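Local coordinates for protein MEM-A1 (Soil metagenome, PDB 6E0S) that is a zinc-dependent subclass B3 metallo-beta-lactamase that probably hydrolyses the beta-lactam ring of antibiotics and so confers resistance, at residues 30-41 / 70-79. Sequence-based numbering, arbitrary orientation.
Sequences PFAVFGSTYYVG and IAQHIRQLGF
Val-40 and His-73 form the tight part of this contact, where the end of the hairpin 31-39 meets helix 66-76. ND1 of His-73 donates a hydrogen bond to O of Val-40 at 2.9 Å, with an N-H...O angle of 161°. The oxygen lies in the imidazole plane, but the donor sits well above the carbonyl plane. With CG anti to the carbonyl carbon (chi1 -71°), the ring swings toward Val-40, and its turn about CB-CG presents ND1. O of Val-40 also receives a CA-H...O contact from Ile-70, and CG1 of Ile-70 lies 3.4 Å from it. Pro-30 lays CD against CD2 of His-73 at 3.6 Å. CG1 of Val-40 packs against CD1 of Leu-77 at 3.7 Å and also reaches CG1 of Ile-74. On its other branch, CG2 meets CG2 of Ile-70.

Towards the helix end the residues are partly exposed. CD1 of Leu-77 also touches CD2 of Tyr-38 at 3.7 Å. The chain turns at Gly-78 in a Schellman motif, and Phe-79 then points its ring edge over one face of Tyr-38. The centroids of this offset edge-to-face pair are 5.4 Å apart, with the planes at 68°. Exposed Gln-76 only packs across Pro-30; its NE2 hydrogen-bonds OE2 of Glu-29.

Helix 66-76 packs on one face of the seven-stranded sheet, over its outer hairpin, in the alpha-beta/beta-alpha sandwich of the metallo-beta-lactamase fold. Ile-70's side chain is about 14 Å from a zinc ion, away from the metal site. One in-plane bond fixes the buried imidazole's rotation in an otherwise largely apolar interface.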
loop_
_atom_site.group_PDB
_atom_site.type_symbol
_atom_site.label_atom_id
_atom_site.label_comp_id
_atom_site.label_asym_id
_atom_site.label_seq_id
_atom_site.Cartn_x
_atom_site.Cartn_y
_atom_site.Cartn_z
ATOM N N PRO A 30 -12.014 12.267 3.891
ATOM C CA PRO A 30 -12.226 10.923 3.344
ATOM C C PRO A 30 -13.340 10.921 2.310
ATOM O O PRO A 30 -14.159 11.845 2.229
ATOM C CB PRO A 30 -12.608 10.098 4.578
ATOM C CG PRO A 30 -13.189 11.122 5.562
ATOM C CD PRO A 30 -12.385 12.380 5.320
ATOM N N PHE A 31 -13.377 9.864 1.517
ATOM C CA PHE A 31 -14.382 9.784 0.465
ATOM C C PHE A 31 -14.598 8.342 0.067
ATOM O O PHE A 31 -13.683 7.517 0.138
ATOM C CB PHE A 31 -13.995 10.596 -0.788
ATOM C CG PHE A 31 -12.554 10.385 -1.273
ATOM C CD1 PHE A 31 -11.511 11.146 -0.745
ATOM C CD2 PHE A 31 -12.266 9.486 -2.302
ATOM C CE1 PHE A 31 -10.200 10.960 -1.205
ATOM C CE2 PHE A 31 -10.951 9.312 -2.780
ATOM C CZ PHE A 31 -9.921 10.054 -2.223
ATOM N N ALA A 32 -15.820 8.053 -0.370
ATOM C CA ALA A 32 -16.101 6.793 -1.036
ATOM C C ALA A 32 -15.395 6.738 -2.377
ATOM O O ALA A 32 -15.384 7.723 -3.123
ATOM C CB ALA A 32 -17.604 6.631 -1.253
ATOM N N VAL A 33 -14.828 5.569 -2.700
ATOM C CA VAL A 33 -14.153 5.421 -3.981
ATOM C C VAL A 33 -15.099 4.642 -4.895
ATOM O O VAL A 33 -15.493 5.128 -5.956
ATOM C CB VAL A 33 -12.779 4.735 -3.841
ATOM C CG1 VAL A 33 -12.146 4.589 -5.174
ATOM C CG2 VAL A 33 -11.867 5.602 -2.926
ATOM N N PHE A 34 -15.482 3.442 -4.471
ATOM C CA PHE A 34 -16.386 2.589 -5.238
ATOM C C PHE A 34 -17.039 1.600 -4.283
ATOM O O PHE A 34 -16.339 0.900 -3.564
ATOM C CB PHE A 34 -15.624 1.848 -6.329
ATOM C CG PHE A 34 -16.490 1.371 -7.445
ATOM C CD1 PHE A 34 -16.713 2.191 -8.538
ATOM C CD2 PHE A 34 -17.107 0.130 -7.391
ATOM C CE1 PHE A 34 -17.515 1.778 -9.593
ATOM C CE2 PHE A 34 -17.918 -0.303 -8.452
ATOM C CZ PHE A 34 -18.118 0.533 -9.550
ATOM N N GLY A 35 -18.371 1.553 -4.271
ATOM C CA GLY A 35 -19.023 0.561 -3.417
ATOM C C GLY A 35 -18.664 0.816 -1.960
ATOM O O GLY A 35 -18.682 1.960 -1.487
ATOM N N SER A 36 -18.259 -0.248 -1.253
ATOM C CA SER A 36 -17.926 -0.177 0.174
ATOM C C SER A 36 -16.447 0.139 0.426
ATOM O O SER A 36 -15.970 -0.001 1.569
ATOM C CB SER A 36 -18.311 -1.494 0.883
ATOM O OG SER A 36 -17.394 -2.553 0.624
ATOM N N THR A 37 -15.736 0.602 -0.601
ATOM C CA THR A 37 -14.309 0.912 -0.523
ATOM C C THR A 37 -14.132 2.415 -0.371
ATOM O O THR A 37 -14.669 3.196 -1.172
ATOM C CB THR A 37 -13.569 0.423 -1.773
ATOM O OG1 THR A 37 -13.524 -1.004 -1.754
ATOM C CG2 THR A 37 -12.106 0.931 -1.799
ATOM N N TYR A 38 -13.393 2.826 0.664
ATOM C CA TYR A 38 -13.249 4.259 0.947
ATOM C C TYR A 38 -11.776 4.622 1.028
ATOM O O TYR A 38 -10.970 3.828 1.502
ATOM C CB TYR A 38 -13.927 4.637 2.268
ATOM C CG TYR A 38 -15.417 4.392 2.302
ATOM C CD1 TYR A 38 -15.931 3.110 2.494
ATOM C CD2 TYR A 38 -16.305 5.445 2.163
ATOM C CE1 TYR A 38 -17.324 2.889 2.524
ATOM C CE2 TYR A 38 -17.712 5.228 2.173
ATOM C CZ TYR A 38 -18.180 3.934 2.353
ATOM O OH TYR A 38 -19.525 3.716 2.385
ATOM N N TYR A 39 -11.427 5.850 0.623
ATOM C CA TYR A 39 -10.146 6.410 1.033
ATOM C C TYR A 39 -10.235 7.029 2.433
ATOM O O TYR A 39 -11.079 7.895 2.685
ATOM C CB TYR A 39 -9.694 7.471 0.030
ATOM C CG TYR A 39 -8.263 7.940 0.220
ATOM C CD1 TYR A 39 -7.194 7.305 -0.450
ATOM C CD2 TYR A 39 -7.975 9.028 1.043
ATOM C CE1 TYR A 39 -5.867 7.757 -0.297
ATOM C CE2 TYR A 39 -6.653 9.480 1.193
ATOM C CZ TYR A 39 -5.622 8.827 0.522
ATOM O OH TYR A 39 -4.344 9.272 0.677
ATOM N N VAL A 40 -9.317 6.639 3.327
ATOM C CA VAL A 40 -9.316 7.179 4.697
ATOM C C VAL A 40 -7.915 7.631 5.118
ATOM O O VAL A 40 -7.649 7.880 6.308
ATOM C CB VAL A 40 -9.873 6.150 5.704
ATOM C CG1 VAL A 40 -11.360 5.926 5.492
ATOM C CG2 VAL A 40 -9.077 4.833 5.644
ATOM N N GLY A 41 -7.015 7.770 4.155
ATOM C CA GLY A 41 -5.641 8.162 4.438
ATOM C C GLY A 41 -5.460 9.660 4.598
ATOM O O GLY A 41 -6.414 10.419 4.806
ATOM N N ILE A 70 -6.387 8.699 10.406
ATOM C CA ILE A 70 -7.068 7.586 9.732
ATOM C C ILE A 70 -8.211 7.085 10.595
ATOM O O ILE A 70 -9.329 6.825 10.110
ATOM C CB ILE A 70 -6.069 6.451 9.403
ATOM C CG1 ILE A 70 -5.093 6.904 8.291
ATOM C CG2 ILE A 70 -6.824 5.125 8.983
ATOM C CD1 ILE A 70 -3.788 6.082 8.229
ATOM N N ALA A 71 -7.969 6.987 11.900
ATOM C CA ALA A 71 -9.039 6.584 12.805
ATOM C C ALA A 71 -10.193 7.576 12.752
ATOM O O ALA A 71 -11.370 7.192 12.639
ATOM C CB ALA A 71 -8.490 6.465 14.230
ATOM N N GLN A 72 -9.871 8.865 12.841
ATOM C CA GLN A 72 -10.920 9.866 12.784
ATOM C C GLN A 72 -11.665 9.806 11.455
ATOM O O GLN A 72 -12.889 9.952 11.429
ATOM C CB GLN A 72 -10.320 11.242 13.060
ATOM C CG GLN A 72 -9.983 11.398 14.535
ATOM C CD GLN A 72 -8.694 12.149 14.793
ATOM O OE1 GLN A 72 -8.160 12.810 13.905
ATOM N NE2 GLN A 72 -8.189 12.054 16.023
ATOM N N HIS A 73 -10.959 9.545 10.355
ATOM C CA HIS A 73 -11.607 9.426 9.055
ATOM C C HIS A 73 -12.579 8.248 9.025
ATOM O O HIS A 73 -13.697 8.361 8.499
ATOM C CB HIS A 73 -10.536 9.261 7.966
ATOM C CG HIS A 73 -9.757 10.513 7.715
ATOM N ND1 HIS A 73 -8.520 10.513 7.108
ATOM C CD2 HIS A 73 -10.022 11.804 8.026
ATOM C CE1 HIS A 73 -8.069 11.749 7.028
ATOM N NE2 HIS A 73 -8.947 12.553 7.594
ATOM N N ILE A 74 -12.150 7.100 9.555
ATOM C CA ILE A 74 -13.025 5.932 9.656
ATOM C C ILE A 74 -14.293 6.277 10.444
ATOM O O ILE A 74 -15.413 6.028 9.982
ATOM C CB ILE A 74 -12.248 4.748 10.271
ATOM C CG1 ILE A 74 -11.177 4.274 9.282
ATOM C CG2 ILE A 74 -13.194 3.561 10.612
ATOM C CD1 ILE A 74 -10.077 3.328 9.938
ATOM N N ARG A 75 -14.138 6.901 11.626
ATOM C CA ARG A 75 -15.299 7.241 12.453
ATOM C C ARG A 75 -16.176 8.280 11.769
ATOM O O ARG A 75 -17.415 8.213 11.827
ATOM C CB ARG A 75 -14.850 7.785 13.817
ATOM C CG ARG A 75 -14.000 6.868 14.671
ATOM C CD ARG A 75 -13.792 7.456 16.073
ATOM N NE ARG A 75 -12.735 6.751 16.778
ATOM C CZ ARG A 75 -11.501 7.211 16.957
ATOM N NH1 ARG A 75 -11.164 8.428 16.519
ATOM N NH2 ARG A 75 -10.606 6.465 17.620
ATOM N N GLN A 76 -15.543 9.253 11.121
ATOM C CA GLN A 76 -16.291 10.327 10.483
ATOM C C GLN A 76 -17.250 9.762 9.445
ATOM O O GLN A 76 -18.375 10.259 9.291
ATOM C CB GLN A 76 -15.299 11.302 9.853
ATOM C CG GLN A 76 -15.867 12.420 9.061
ATOM C CD GLN A 76 -14.751 13.301 8.492
ATOM O OE1 GLN A 76 -13.563 13.120 8.813
ATOM N NE2 GLN A 76 -15.130 14.255 7.669
ATOM N N LEU A 77 -16.821 8.719 8.731
ATOM C CA LEU A 77 -17.670 8.093 7.721
ATOM C C LEU A 77 -18.794 7.255 8.318
ATOM O O LEU A 77 -19.644 6.768 7.560
ATOM C CB LEU A 77 -16.826 7.211 6.792
ATOM C CG LEU A 77 -15.830 7.906 5.855
ATOM C CD1 LEU A 77 -14.898 6.852 5.223
ATOM C CD2 LEU A 77 -16.539 8.695 4.754
ATOM N N GLY A 78 -18.803 7.055 9.626
ATOM C CA GLY A 78 -19.851 6.325 10.309
ATOM C C GLY A 78 -19.485 4.911 10.737
ATOM O O GLY A 78 -20.374 4.160 11.163
ATOM N N PHE A 79 -18.221 4.530 10.644
ATOM C CA PHE A 79 -17.755 3.205 11.023
ATOM C C PHE A 79 -17.037 3.250 12.381
ATOM O O PHE A 79 -16.645 4.310 12.870
ATOM C CB PHE A 79 -16.813 2.652 9.944
ATOM C CG PHE A 79 -17.446 2.530 8.578
ATOM C CD1 PHE A 79 -17.088 3.394 7.550
ATOM C CD2 PHE A 79 -18.414 1.557 8.329
ATOM C CE1 PHE A 79 -17.668 3.283 6.276
ATOM C CE2 PHE A 79 -18.990 1.445 7.057
ATOM C CZ PHE A 79 -18.613 2.320 6.043
#